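Local coordinates for protein polyketide biosynthesis 3-hydroxy-3-methylglutaryl-ACP synthase PksG (PDB 4YXT) that catalyses the aldol condensation of acetyl-AcpK with a carrier-bound beta-ketothioester polyketide intermediate during synthesis of the antibiotic bacillaene in Bacillus subtilis, at residues Met199-Pro204 with Tyr326-Cys331; Phe379-Val384 with Glu407-Phe412. The protein carries 1 engineered substitution. All coordinates share one frame; numbering follows the deposited sequence.

Contact 1: Met199-Pro204 with Tyr326-Cys331; sequences MDTCRP and YGSGCC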
loop_
_atom_site.group_PDB
_atom_site.type_symbol
_atom_site.label_atom_id
_atom_site.label_comp_id
_atom_site.label_asym_id
_atom_site.label_seq_id
_atom_site.Cartn_x
_atom_site.Cartn_y
_atom_site.Cartn_z
ATOM N N MET A 199 -16.252 -9.443 6.621
ATOM C CA MET A 199 -16.812 -8.115 6.422
ATOM C C MET A 199 -17.135 -7.473 7.749
ATOM O O MET A 199 -18.265 -7.111 7.974
ATOM C CB MET A 199 -18.105 -8.195 5.613
ATOM C CG MET A 199 -17.908 -8.299 4.112
ATOM S SD MET A 199 -17.045 -6.941 3.262
ATOM C CE MET A 199 -18.158 -5.571 3.550
ATOM N N ASP A 200 -16.157 -7.277 8.609
ATOM C CA ASP A 200 -16.459 -6.765 9.945
ATOM C C ASP A 200 -16.570 -5.252 9.976
ATOM O O ASP A 200 -17.493 -4.699 10.588
ATOM C CB ASP A 200 -15.507 -7.318 11.020
ATOM C CG ASP A 200 -14.021 -7.163 10.667
ATOM O OD1 ASP A 200 -13.678 -7.088 9.482
ATOM O OD2 ASP A 200 -13.207 -7.097 11.595
ATOM N N THR A 201 -15.645 -4.568 9.323
ATOM C CA THR A 201 -15.748 -3.142 9.190
ATOM C C THR A 201 -15.005 -2.707 7.917
ATOM O O THR A 201 -14.013 -3.328 7.514
ATOM C CB THR A 201 -15.167 -2.380 10.406
ATOM O OG1 THR A 201 -13.772 -2.220 10.222
ATOM C CG2 THR A 201 -15.410 -3.069 11.764
ATOM N N CYS A 202 -15.501 -1.636 7.305
ATOM C CA CYS A 202 -14.996 -1.134 6.046
ATOM C C CYS A 202 -15.349 0.332 5.851
ATOM O O CYS A 202 -16.160 0.916 6.628
ATOM C CB CYS A 202 -15.565 -1.957 4.868
ATOM S SG CYS A 202 -17.364 -2.005 4.745
ATOM N N ARG A 203 -14.731 0.904 4.815
ATOM C CA ARG A 203 -14.939 2.307 4.368
ATOM C C ARG A 203 -15.287 2.374 2.865
ATOM O O ARG A 203 -14.506 2.855 2.009
ATOM C CB ARG A 203 -13.737 3.161 4.680
ATOM C CG ARG A 203 -13.500 3.351 6.172
ATOM C CD ARG A 203 -12.403 4.400 6.397
ATOM N NE ARG A 203 -12.377 4.915 7.761
ATOM C CZ ARG A 203 -11.648 5.963 8.166
ATOM N NH1 ARG A 203 -10.838 6.594 7.312
ATOM N NH2 ARG A 203 -11.696 6.362 9.444
ATOM N N PRO A 204 -16.492 1.892 2.536
ATOM C CA PRO A 204 -16.832 1.761 1.163
ATOM C C PRO A 204 -17.273 3.046 0.527
ATOM O O PRO A 204 -17.362 3.092 -0.694
ATOM C CB PRO A 204 -17.979 0.755 1.184
ATOM C CG PRO A 204 -18.552 0.854 2.525
ATOM C CD PRO A 204 -17.603 1.553 3.429
ATOM N N TYR A 326 -4.083 -5.891 14.408
ATOM C CA TYR A 326 -5.300 -6.340 13.771
ATOM C C TYR A 326 -5.807 -5.265 12.864
ATOM O O TYR A 326 -5.887 -4.123 13.235
ATOM C CB TYR A 326 -6.409 -6.621 14.784
ATOM C CG TYR A 326 -7.712 -7.061 14.089
ATOM C CD1 TYR A 326 -8.768 -6.193 13.908
ATOM C CD2 TYR A 326 -7.851 -8.374 13.595
ATOM C CE1 TYR A 326 -9.929 -6.605 13.253
ATOM C CE2 TYR A 326 -9.002 -8.779 12.937
ATOM C CZ TYR A 326 -10.035 -7.886 12.774
ATOM O OH TYR A 326 -11.132 -8.304 12.080
ATOM N N GLY A 327 -6.248 -5.657 11.705
ATOM C CA GLY A 327 -7.063 -4.779 10.929
ATOM C C GLY A 327 -8.244 -5.535 10.407
ATOM O O GLY A 327 -8.140 -6.713 10.065
ATOM N N SER A 328 -9.361 -4.829 10.309
ATOM C CA SER A 328 -10.548 -5.332 9.704
ATOM C C SER A 328 -10.353 -5.787 8.323
ATOM O O SER A 328 -9.605 -5.171 7.587
ATOM C CB SER A 328 -11.595 -4.210 9.637
ATOM O OG SER A 328 -12.080 -3.984 10.917
ATOM N N GLY A 329 -11.092 -6.815 7.920
ATOM C CA GLY A 329 -11.152 -7.110 6.505
ATOM C C GLY A 329 -10.825 -8.500 6.010
ATOM O O GLY A 329 -11.515 -8.944 5.086
ATOM N N CYS A 330 -9.800 -9.204 6.553
ATOM C CA CYS A 330 -9.016 -8.817 7.711
ATOM C C CYS A 330 -7.600 -9.409 7.588
ATOM O O CYS A 330 -7.395 -10.334 6.821
ATOM C CB CYS A 330 -9.609 -9.376 8.988
ATOM S SG CYS A 330 -9.059 -11.065 9.452
ATOM N N CYS A 331 -6.648 -8.828 8.291
ATOM C CA CYS A 331 -5.281 -9.401 8.419
ATOM C C CYS A 331 -4.755 -9.060 9.807
ATOM O O CYS A 331 -5.214 -8.063 10.417
ATOM C CB CYS A 331 -4.279 -8.900 7.306
ATOM S SG CYS A 331 -2.799 -9.969 7.168
#

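Contact 2: Phe379-Val384 with Glu407-Phe412; sequences FGTRNV and EEISEF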
loop_
_atom_site.group_PDB
_atom_site.type_symbol
_atom_site.label_atom_id
_atom_site.label_comp_id
_atom_site.label_asym_id
_atom_site.label_seq_id
_atom_site.Cartn_x
_atom_site.Cartn_y
_atom_site.Cartn_z
ATOM N N PHE A 379 -13.693 14.563 0.553
ATOM C CA PHE A 379 -12.661 13.819 -0.156
ATOM C C PHE A 379 -12.390 14.272 -1.598
ATOM O O PHE A 379 -11.247 14.376 -2.019
ATOM C CB PHE A 379 -12.977 12.332 -0.130
ATOM C CG PHE A 379 -12.224 11.551 -1.146
ATOM C CD1 PHE A 379 -12.796 11.261 -2.384
ATOM C CD2 PHE A 379 -10.951 11.122 -0.880
ATOM C CE1 PHE A 379 -12.092 10.544 -3.337
ATOM C CE2 PHE A 379 -10.237 10.394 -1.832
ATOM C CZ PHE A 379 -10.811 10.086 -3.045
ATOM N N GLY A 380 -13.385 14.550 -2.391
ATOM C CA GLY A 380 -12.989 14.956 -3.732
ATOM C C GLY A 380 -12.778 16.446 -3.979
ATOM O O GLY A 380 -12.756 16.873 -5.113
ATOM N N THR A 381 -12.659 17.254 -2.941
ATOM C CA THR A 381 -12.612 18.723 -3.111
ATOM C C THR A 381 -11.554 19.214 -4.115
ATOM O O THR A 381 -10.373 18.885 -3.996
ATOM C CB THR A 381 -12.398 19.403 -1.743
ATOM O OG1 THR A 381 -13.445 19.015 -0.847
ATOM C CG2 THR A 381 -12.329 20.917 -1.853
ATOM N N ARG A 382 -11.991 20.020 -5.087
ATOM C CA ARG A 382 -11.146 20.530 -6.154
ATOM C C ARG A 382 -10.529 21.898 -5.846
ATOM O O ARG A 382 -9.319 22.114 -6.077
ATOM C CB ARG A 382 -11.965 20.654 -7.418
ATOM C CG ARG A 382 -11.137 20.897 -8.677
ATOM C CD ARG A 382 -11.943 21.657 -9.725
ATOM N NE ARG A 382 -11.892 21.011 -11.030
ATOM C CZ ARG A 382 -12.798 20.152 -11.489
ATOM N NH1 ARG A 382 -13.868 19.806 -10.759
ATOM N NH2 ARG A 382 -12.642 19.645 -12.705
ATOM N N ASN A 383 -11.364 22.813 -5.355
ATOM C CA ASN A 383 -10.884 24.130 -4.839
ATOM C C ASN A 383 -11.522 24.488 -3.502
ATOM O O ASN A 383 -12.716 24.351 -3.340
ATOM C CB ASN A 383 -11.139 25.269 -5.852
ATOM C CG ASN A 383 -10.411 25.057 -7.166
ATOM O OD1 ASN A 383 -9.229 25.361 -7.305
ATOM N ND2 ASN A 383 -11.112 24.517 -8.134
ATOM N N VAL A 384 -10.712 24.939 -2.560
ATOM C CA VAL A 384 -11.178 25.518 -1.317
ATOM C C VAL A 384 -10.065 26.369 -0.747
ATOM O O VAL A 384 -8.896 26.004 -0.849
ATOM C CB VAL A 384 -11.588 24.449 -0.278
ATOM C CG1 VAL A 384 -10.543 23.338 -0.138
ATOM C CG2 VAL A 384 -11.816 25.089 1.093
ATOM N N GLU A 407 -3.609 24.856 3.817
ATOM C CA GLU A 407 -3.936 26.241 3.557
ATOM C C GLU A 407 -5.017 26.339 2.482
ATOM O O GLU A 407 -5.883 27.181 2.554
ATOM C CB GLU A 407 -2.659 26.957 3.102
ATOM C CG GLU A 407 -2.706 28.486 3.066
ATOM C CD GLU A 407 -1.777 29.080 2.014
ATOM O OE1 GLU A 407 -1.628 28.475 0.914
ATOM O OE2 GLU A 407 -1.206 30.162 2.279
ATOM N N GLU A 408 -4.946 25.472 1.472
ATOM C CA GLU A 408 -5.799 25.600 0.312
ATOM C C GLU A 408 -5.651 24.395 -0.618
ATOM O O GLU A 408 -4.595 23.788 -0.681
ATOM C CB GLU A 408 -5.359 26.845 -0.463
ATOM C CG GLU A 408 -6.335 27.333 -1.525
ATOM C CD GLU A 408 -5.633 28.026 -2.686
ATOM O OE1 GLU A 408 -4.468 28.472 -2.517
ATOM O OE2 GLU A 408 -6.252 28.115 -3.776
ATOM N N ILE A 409 -6.684 24.116 -1.397
ATOM C CA ILE A 409 -6.591 23.157 -2.510
ATOM C C ILE A 409 -6.954 23.927 -3.768
ATOM O O ILE A 409 -8.006 24.570 -3.805
ATOM C CB ILE A 409 -7.524 21.941 -2.293
ATOM C CG1 ILE A 409 -7.317 21.362 -0.901
ATOM C CG2 ILE A 409 -7.323 20.859 -3.341
ATOM C CD1 ILE A 409 -8.242 20.216 -0.545
ATOM N N SER A 410 -6.077 23.924 -4.775
ATOM C CA SER A 410 -6.439 24.440 -6.104
ATOM C C SER A 410 -6.087 23.444 -7.174
ATOM O O SER A 410 -5.004 22.851 -7.155
ATOM C CB SER A 410 -5.753 25.765 -6.410
ATOM O OG SER A 410 -4.408 25.701 -6.027
ATOM N N GLU A 411 -7.019 23.275 -8.102
ATOM C CA GLU A 411 -6.973 22.241 -9.127
ATOM C C GLU A 411 -6.576 20.841 -8.573
ATOM O O GLU A 411 -5.791 20.120 -9.162
ATOM C CB GLU A 411 -6.081 22.723 -10.237
ATOM C CG GLU A 411 -6.429 24.136 -10.651
ATOM C CD GLU A 411 -7.922 24.332 -10.849
ATOM O OE1 GLU A 411 -8.421 24.044 -11.955
ATOM O OE2 GLU A 411 -8.599 24.771 -9.887
ATOM N N PHE A 412 -7.180 20.492 -7.441
ATOM C CA PHE A 412 -6.855 19.305 -6.626
ATOM C C PHE A 412 -5.469 19.312 -5.992
ATOM O O PHE A 412 -5.193 18.459 -5.175
ATOM C CB PHE A 412 -7.071 17.986 -7.375
ATOM C CG PHE A 412 -8.444 17.838 -8.002
ATOM C CD1 PHE A 412 -9.537 17.493 -7.232
ATOM C CD2 PHE A 412 -8.613 17.981 -9.389
ATOM C CE1 PHE A 412 -10.781 17.312 -7.807
ATOM C CE2 PHE A 412 -9.846 17.772 -9.982
ATOM C CZ PHE A 412 -10.928 17.436 -9.184
#

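Contact 1: Met199-Pro204 with Tyr326-Cys331
T201 and S328 bring the two backbones closest, with their CA atoms 5.7 Å apart, where the start of strand 201-205 passes the tip of a beta hairpin. That hairpin belongs to the thiolase fold: G327 and C331 exchange two backbone hydrogen bonds, and S328, G329 and C330 form the loop, which has a cis peptide between G329 and C330. Glycine suits position 329 because phi is positive, where a side chain would press on the carbonyl oxygen of S328. D200 faces the loop. Its CG stands between the backbone N and carbonyl carbon (chi1 51°), which points the carboxylate at the hairpin. D200 OD1 accepts a weak, bent bond from G329 N (3.0 Å, 130°). D200 OD2 meets Y326 OH tip to tip at the edge of the ring, near its plane; the modelled 2.4 Å is very short, and the carboxylate is turned 77° from the ring. S219 of helix 213-234 also hydrogen-bonds Y326 OH. A tyrosine fits here because its long arm, with CG anti to the backbone N, carries a hydroxyl to this buried carboxylate. The site lies beside the active centre assigned by similarity: the Y326 side chain is about 4 Å from that of H250, and S328 about 5 Å from that of C114. The hydroxyls T201 OG1 and S328 OG hydrogen-bond at 2.5 Å, and either may be the donor.

Contact 2: Phe379-Val384 with Glu407-Phe412
R382 and F412 meet where a loop runs alongside the end of strand 403-410. The R382 side chain starts with R382 CB at 3.6 Å from F412 CE1. R382 CG, anti to the backbone N (chi1 -168°), sits over the ring centre, 3.6 Å from the F412 centroid, as a CH-pi contact. CD stands slightly farther off; the chain then bends at chi3 and returns, bringing R382 NE to 4.0 Å from F412 CE2. At the tip, the guanidinium lies past the rim of the ring, with F412 CZ over the centre of one guanidinium face and the two planes 37° apart. Arginine suits this exposed place because its methylenes cover the ring while its charge stays near solvent. R382 O receives a nearly straight bond from F412 N (168°). Beside it, N383 OD1 accepts from E411 N at 3.1 Å, the donor lying above the carbonyl plane. Farther along, the branched V384 and I409 pack through their CG1 atoms, and their backbones form a hydrogen-bonded antiparallel pair, V384 N to I409 O and I409 N to V384 O, each 3.0 Å. The arrangement is that of a short edge strand joining a beta hairpin, whose turn at E411 and F412 has backbone angles close to type I'.

How the contacts relate
Contact 1 closes along the chain before contact 2 opens. Their centres are 29 Å apart, and their nearest atoms, about 9 Å apart, do not touch. They share no sheet: the hairpin of contact 1 ends strands 319-327 and 331-339 of the large mixed sheet, close to the active site, whereas contact 2 lies on a peripheral three-stranded antiparallel sheet, 384-385, 403-410 and 413-419. The dimer brings them together. D86 and K89 of the second subunit meet contact 1, and F87 of that subunit meets F379 of contact 2. The turn of each peripheral hairpin packs through F412 against P204, in the other subunit's strand 201-205, making both regions part of the dimer interface.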